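Local coordinates for protein methylaspartate ammonia-lyase (Citrobacter amalonaticus, PDB 1KKO) that catalyses the reversible anti elimination of ammonia from L-threo-3-methylaspartate to give mesaconate, with magnesium as cofactor, at residues A[232-237]-A[267-272]; A[256-261]-A[300-305]. All coordinates share one frame; numbering follows the deposited sequence.

Contact 1. Residues A[232-237]-A[267-272]; sequences HPTLHI and GLPLYI
One face of the H232 imidazole carries the CD2 methyl of L268, a CH-pi contact 3.7 Å from the ring centroid and shifted toward the rim. The carbonyl O of G267 lies at the edge of the same ring, near its plane and 3.2 Å from CE1. A chi1 of -166° puts CG of H232 anti to the backbone N, beside the carbonyl carbon. At the Y271 ring, the edge has L235 O near its plane, while T234 CG2 comes in obliquely, 3.5 Å from CD1. T234 also crosses the P269 ring at about a right angle, OG1 against CB and CG. The H236 ring meets Y271 CB obliquely; it stacks with F170 and meets Y356 edge-to-face.

Between the backbones run three hydrogen bonds of a parallel ladder: L235 N to P269 O (2.8 Å), Y271 N to L235 O (2.8 Å) and I237 N to Y271 O (3.0 Å). The L235 carbonyl also receives a CA-H...O contact from L270. On the sheet face of L235, L270 and I237, L270 CD1 packs 3.8 Å from L235 CB; L235 and I237 continue onto helix 209-225. P233 O is buried under L268 and P269 without a polar partner. On the other face, H236 is held by R382 at ND1 and E273 at NE2, and Y271 OH bonds E354 and K303.

Strands 234-238 and 270-273 are consecutive, neighbouring parallel strands of the TIM barrel of the enolase superfamily, with H236 as second shell to the magnesium ligand E273.

Contact 2. Residues A[256-261]-A[300-305]; sequences EYIASL and SGVKIV
I258 and V302 carry the apolar packing: I258 CG2 meets V302 CG1 at 3.5 Å, closer than usual for two methyl groups. Both carbons are anti to their own backbone N (chi1 of V302 is -177°), and the two side chains cross obliquely. The other V302 branch, CG2, lies against the backbone of the helix, 3.7 Å from I258 O. Two residues on from V302, I304 CG2 lies 4.2 Å from I258 CD1, with the I258 and I304 side chains at about a right angle. I304 also packs on I291 and T292 of helix 281-298, and V302 on L270 of the neighbouring strand.

A second group of van der Waals contacts joins A259 to S300. The hydroxyl oxygen S300 OG sits against the alanine, 3.6 Å from A259 CA and slightly farther from CB, while S300 CB approaches the same methyl. L298 of helix 281-298 touches A259 as well.

The fold explains the meeting: helix 251-260 belongs to the outer layer of the TIM barrel, and the 300-305 segment runs from the loop after helix 281-298 into barrel strand 303-306. The helix packs on the segment leading into the strand and on I304 within it, outside the barrel wall.

Polar links are indirect, with no direct hydrogen bond between the segments. A water donates to A259 O (2.7 Å) and accepts from S300 OG (2.7 Å), bridging A259 to S300. S300 OG in turn accepts from V302 N at 3.1 Å with an N-H...O angle of 165°, an ST turn, which also orients the hydroxyl that gives its proton to the water. Within the helix, S260 OG donates to Y257 O (2.6 Å), on a lone pair in the carbonyl plane, and is also bonded to R212.

In the fold
The two contacts adjoin on the barrel wall, their centres 11 Å apart. Strand 270-273, half of contact 1, is the sheet neighbour of strand 303-306 from contact 2: I272 N lies 2.9 Å from K303 O and I272 O 3.0 Å from V305 N, both probable hydrogen bonds. Helix 251-260 sits between strands 234-238 and 270-273 in the chain and 300-305 comes after them, so the segments of the two contacts alternate. D238 and E273, at the ends of their strands, and D307, directly after 303-306, bind magnesium. Side chain to side chain, E273 is about 3 Å from H236 of contact 1 against about 7 Å from I304 of contact 2.

Contact 1. Residues A[232-237]-A[267-272]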
# COMPACT_ATOMS: atom_id res chain seq x y z
N HIS A 232 -20.60 -12.66 8.04
CA HIS A 232 -21.28 -13.37 6.96
C HIS A 232 -20.96 -12.64 5.65
O HIS A 232 -21.81 -11.96 5.08
CB HIS A 232 -22.79 -13.33 7.23
CG HIS A 232 -23.60 -14.28 6.39
ND1 HIS A 232 -24.29 -13.88 5.27
CD2 HIS A 232 -23.88 -15.59 6.55
CE1 HIS A 232 -24.93 -14.91 4.75
NE2 HIS A 232 -24.70 -15.97 5.51
N PRO A 233 -19.72 -12.76 5.19
CA PRO A 233 -19.31 -12.01 4.00
C PRO A 233 -19.88 -12.57 2.71
O PRO A 233 -20.40 -13.68 2.66
CB PRO A 233 -17.79 -12.19 4.00
CG PRO A 233 -17.62 -13.53 4.59
CD PRO A 233 -18.60 -13.55 5.73
N THR A 234 -19.76 -11.77 1.66
CA THR A 234 -20.14 -12.20 0.32
C THR A 234 -18.93 -12.75 -0.40
O THR A 234 -17.82 -12.23 -0.25
CB THR A 234 -20.71 -11.01 -0.44
OG1 THR A 234 -22.01 -10.71 0.10
CG2 THR A 234 -20.95 -11.31 -1.91
N LEU A 235 -19.13 -13.81 -1.18
CA LEU A 235 -18.08 -14.40 -1.98
C LEU A 235 -18.16 -13.86 -3.40
O LEU A 235 -19.24 -13.80 -3.99
CB LEU A 235 -18.20 -15.92 -1.99
CG LEU A 235 -18.32 -16.57 -0.61
CD1 LEU A 235 -18.33 -18.09 -0.77
CD2 LEU A 235 -17.20 -16.11 0.31
N HIS A 236 -17.02 -13.46 -3.95
CA HIS A 236 -16.96 -12.88 -5.28
C HIS A 236 -15.67 -13.42 -5.88
O HIS A 236 -14.58 -13.17 -5.37
CB HIS A 236 -16.97 -11.36 -5.14
CG HIS A 236 -16.86 -10.58 -6.41
ND1 HIS A 236 -17.43 -9.33 -6.54
CD2 HIS A 236 -16.20 -10.82 -7.57
CE1 HIS A 236 -17.11 -8.83 -7.73
NE2 HIS A 236 -16.36 -9.71 -8.37
N ILE A 237 -15.82 -14.21 -6.93
CA ILE A 237 -14.71 -14.88 -7.58
C ILE A 237 -14.70 -14.54 -9.06
O ILE A 237 -15.74 -14.59 -9.71
CB ILE A 237 -14.83 -16.41 -7.36
CG1 ILE A 237 -14.66 -16.74 -5.87
CG2 ILE A 237 -13.81 -17.16 -8.22
CD1 ILE A 237 -15.05 -18.16 -5.48
N GLY A 267 -24.46 -20.79 2.31
CA GLY A 267 -25.28 -19.68 2.75
C GLY A 267 -24.70 -18.29 2.52
O GLY A 267 -25.41 -17.30 2.66
N LEU A 268 -23.42 -18.21 2.17
CA LEU A 268 -22.79 -16.93 1.87
C LEU A 268 -23.17 -16.56 0.44
O LEU A 268 -23.08 -17.41 -0.45
CB LEU A 268 -21.27 -17.06 2.01
CG LEU A 268 -20.78 -17.55 3.37
CD1 LEU A 268 -19.27 -17.77 3.39
CD2 LEU A 268 -21.18 -16.59 4.47
N PRO A 269 -23.59 -15.33 0.19
CA PRO A 269 -23.94 -14.93 -1.18
C PRO A 269 -22.77 -15.12 -2.12
O PRO A 269 -21.63 -14.89 -1.71
CB PRO A 269 -24.28 -13.45 -1.05
CG PRO A 269 -24.56 -13.22 0.40
CD PRO A 269 -23.75 -14.22 1.15
N LEU A 270 -23.04 -15.54 -3.34
CA LEU A 270 -21.99 -15.83 -4.30
C LEU A 270 -22.16 -15.02 -5.58
O LEU A 270 -23.24 -14.94 -6.15
CB LEU A 270 -21.96 -17.33 -4.62
CG LEU A 270 -20.92 -17.80 -5.65
CD1 LEU A 270 -19.50 -17.59 -5.12
CD2 LEU A 270 -21.15 -19.26 -6.00
N TYR A 271 -21.04 -14.42 -6.00
CA TYR A 271 -20.95 -13.69 -7.24
C TYR A 271 -19.82 -14.28 -8.08
O TYR A 271 -18.73 -14.54 -7.55
CB TYR A 271 -20.60 -12.23 -6.97
CG TYR A 271 -21.73 -11.36 -6.48
CD1 TYR A 271 -22.24 -11.51 -5.20
CD2 TYR A 271 -22.27 -10.38 -7.28
CE1 TYR A 271 -23.28 -10.71 -4.74
CE2 TYR A 271 -23.29 -9.55 -6.83
CZ TYR A 271 -23.78 -9.72 -5.56
OH TYR A 271 -24.80 -8.89 -5.11
N ILE A 272 -20.08 -14.47 -9.37
CA ILE A 272 -19.06 -14.94 -10.30
C ILE A 272 -18.83 -13.87 -11.35
O ILE A 272 -19.75 -13.51 -12.08
CB ILE A 272 -19.48 -16.26 -10.98
CG1 ILE A 272 -19.65 -17.38 -9.95
CG2 ILE A 272 -18.46 -16.65 -12.06
CD1 ILE A 272 -18.40 -17.78 -9.19

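Contact 2. Residues A[256-261]-A[300-305]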
# COMPACT_ATOMS: atom_id res chain seq x y z
N GLU A 256 -25.87 -23.55 -15.64
CA GLU A 256 -26.05 -24.75 -14.83
C GLU A 256 -24.89 -24.92 -13.86
O GLU A 256 -25.10 -25.19 -12.68
CB GLU A 256 -26.16 -25.99 -15.72
CG GLU A 256 -26.19 -27.30 -14.95
CD GLU A 256 -26.10 -28.52 -15.84
OE1 GLU A 256 -25.58 -28.41 -16.97
OE2 GLU A 256 -26.55 -29.60 -15.41
N TYR A 257 -23.67 -24.79 -14.37
CA TYR A 257 -22.49 -24.96 -13.54
C TYR A 257 -22.41 -23.87 -12.46
O TYR A 257 -22.17 -24.16 -11.30
CB TYR A 257 -21.22 -24.92 -14.39
CG TYR A 257 -19.99 -24.83 -13.52
CD1 TYR A 257 -19.55 -25.92 -12.78
CD2 TYR A 257 -19.30 -23.63 -13.40
CE1 TYR A 257 -18.44 -25.83 -11.97
CE2 TYR A 257 -18.18 -23.53 -12.58
CZ TYR A 257 -17.76 -24.63 -11.87
OH TYR A 257 -16.64 -24.53 -11.06
N ILE A 258 -22.61 -22.62 -12.86
CA ILE A 258 -22.56 -21.51 -11.91
C ILE A 258 -23.59 -21.72 -10.81
O ILE A 258 -23.30 -21.55 -9.63
CB ILE A 258 -22.79 -20.18 -12.66
CG1 ILE A 258 -21.58 -19.84 -13.52
CG2 ILE A 258 -23.05 -19.05 -11.67
CD1 ILE A 258 -21.85 -18.81 -14.57
N ALA A 259 -24.80 -22.12 -11.18
CA ALA A 259 -25.84 -22.37 -10.19
C ALA A 259 -25.44 -23.48 -9.21
O ALA A 259 -25.77 -23.42 -8.02
CB ALA A 259 -27.15 -22.72 -10.89
N SER A 260 -24.73 -24.48 -9.72
CA SER A 260 -24.31 -25.61 -8.90
C SER A 260 -23.31 -25.21 -7.82
O SER A 260 -23.09 -25.96 -6.86
CB SER A 260 -23.73 -26.74 -9.77
OG SER A 260 -22.38 -26.49 -10.15
N LEU A 261 -22.68 -24.05 -7.96
CA LEU A 261 -21.72 -23.60 -6.97
C LEU A 261 -22.39 -23.03 -5.72
O LEU A 261 -21.75 -22.92 -4.68
CB LEU A 261 -20.79 -22.54 -7.56
CG LEU A 261 -19.88 -23.00 -8.70
CD1 LEU A 261 -19.10 -21.82 -9.24
CD2 LEU A 261 -18.93 -24.08 -8.27
N SER A 300 -31.73 -19.79 -9.38
CA SER A 300 -30.44 -19.66 -8.70
C SER A 300 -30.29 -18.33 -7.98
O SER A 300 -30.73 -17.30 -8.47
CB SER A 300 -29.30 -19.80 -9.69
OG SER A 300 -28.04 -19.70 -9.03
N GLY A 301 -29.62 -18.35 -6.84
CA GLY A 301 -29.33 -17.13 -6.11
C GLY A 301 -27.94 -16.59 -6.43
O GLY A 301 -27.53 -15.58 -5.87
N VAL A 302 -27.23 -17.26 -7.34
CA VAL A 302 -25.88 -16.84 -7.70
C VAL A 302 -25.96 -15.71 -8.72
O VAL A 302 -26.76 -15.74 -9.64
CB VAL A 302 -25.04 -18.00 -8.28
CG1 VAL A 302 -23.61 -17.53 -8.58
CG2 VAL A 302 -25.01 -19.18 -7.33
N LYS A 303 -25.11 -14.70 -8.55
CA LYS A 303 -25.12 -13.55 -9.44
C LYS A 303 -23.87 -13.49 -10.32
O LYS A 303 -22.85 -14.03 -9.95
CB LYS A 303 -25.24 -12.27 -8.61
CG LYS A 303 -26.60 -12.12 -7.94
CD LYS A 303 -26.65 -10.90 -7.05
CE LYS A 303 -27.99 -10.69 -6.39
NZ LYS A 303 -27.90 -9.59 -5.40
N ILE A 304 -23.99 -12.86 -11.48
CA ILE A 304 -22.82 -12.69 -12.36
C ILE A 304 -22.50 -11.21 -12.54
O ILE A 304 -23.37 -10.33 -12.48
CB ILE A 304 -22.95 -13.44 -13.72
CG1 ILE A 304 -24.13 -12.94 -14.54
CG2 ILE A 304 -23.01 -14.95 -13.48
CD1 ILE A 304 -24.10 -13.40 -15.99
N VAL A 305 -21.20 -10.97 -12.76
CA VAL A 305 -20.64 -9.64 -12.87
C VAL A 305 -19.97 -9.47 -14.23
O VAL A 305 -19.10 -10.26 -14.61
CB VAL A 305 -19.58 -9.42 -11.78
CG1 VAL A 305 -19.13 -7.96 -11.77
CG2 VAL A 305 -20.10 -9.82 -10.42
O HOH W 1 -27.98 -21.96 -7.54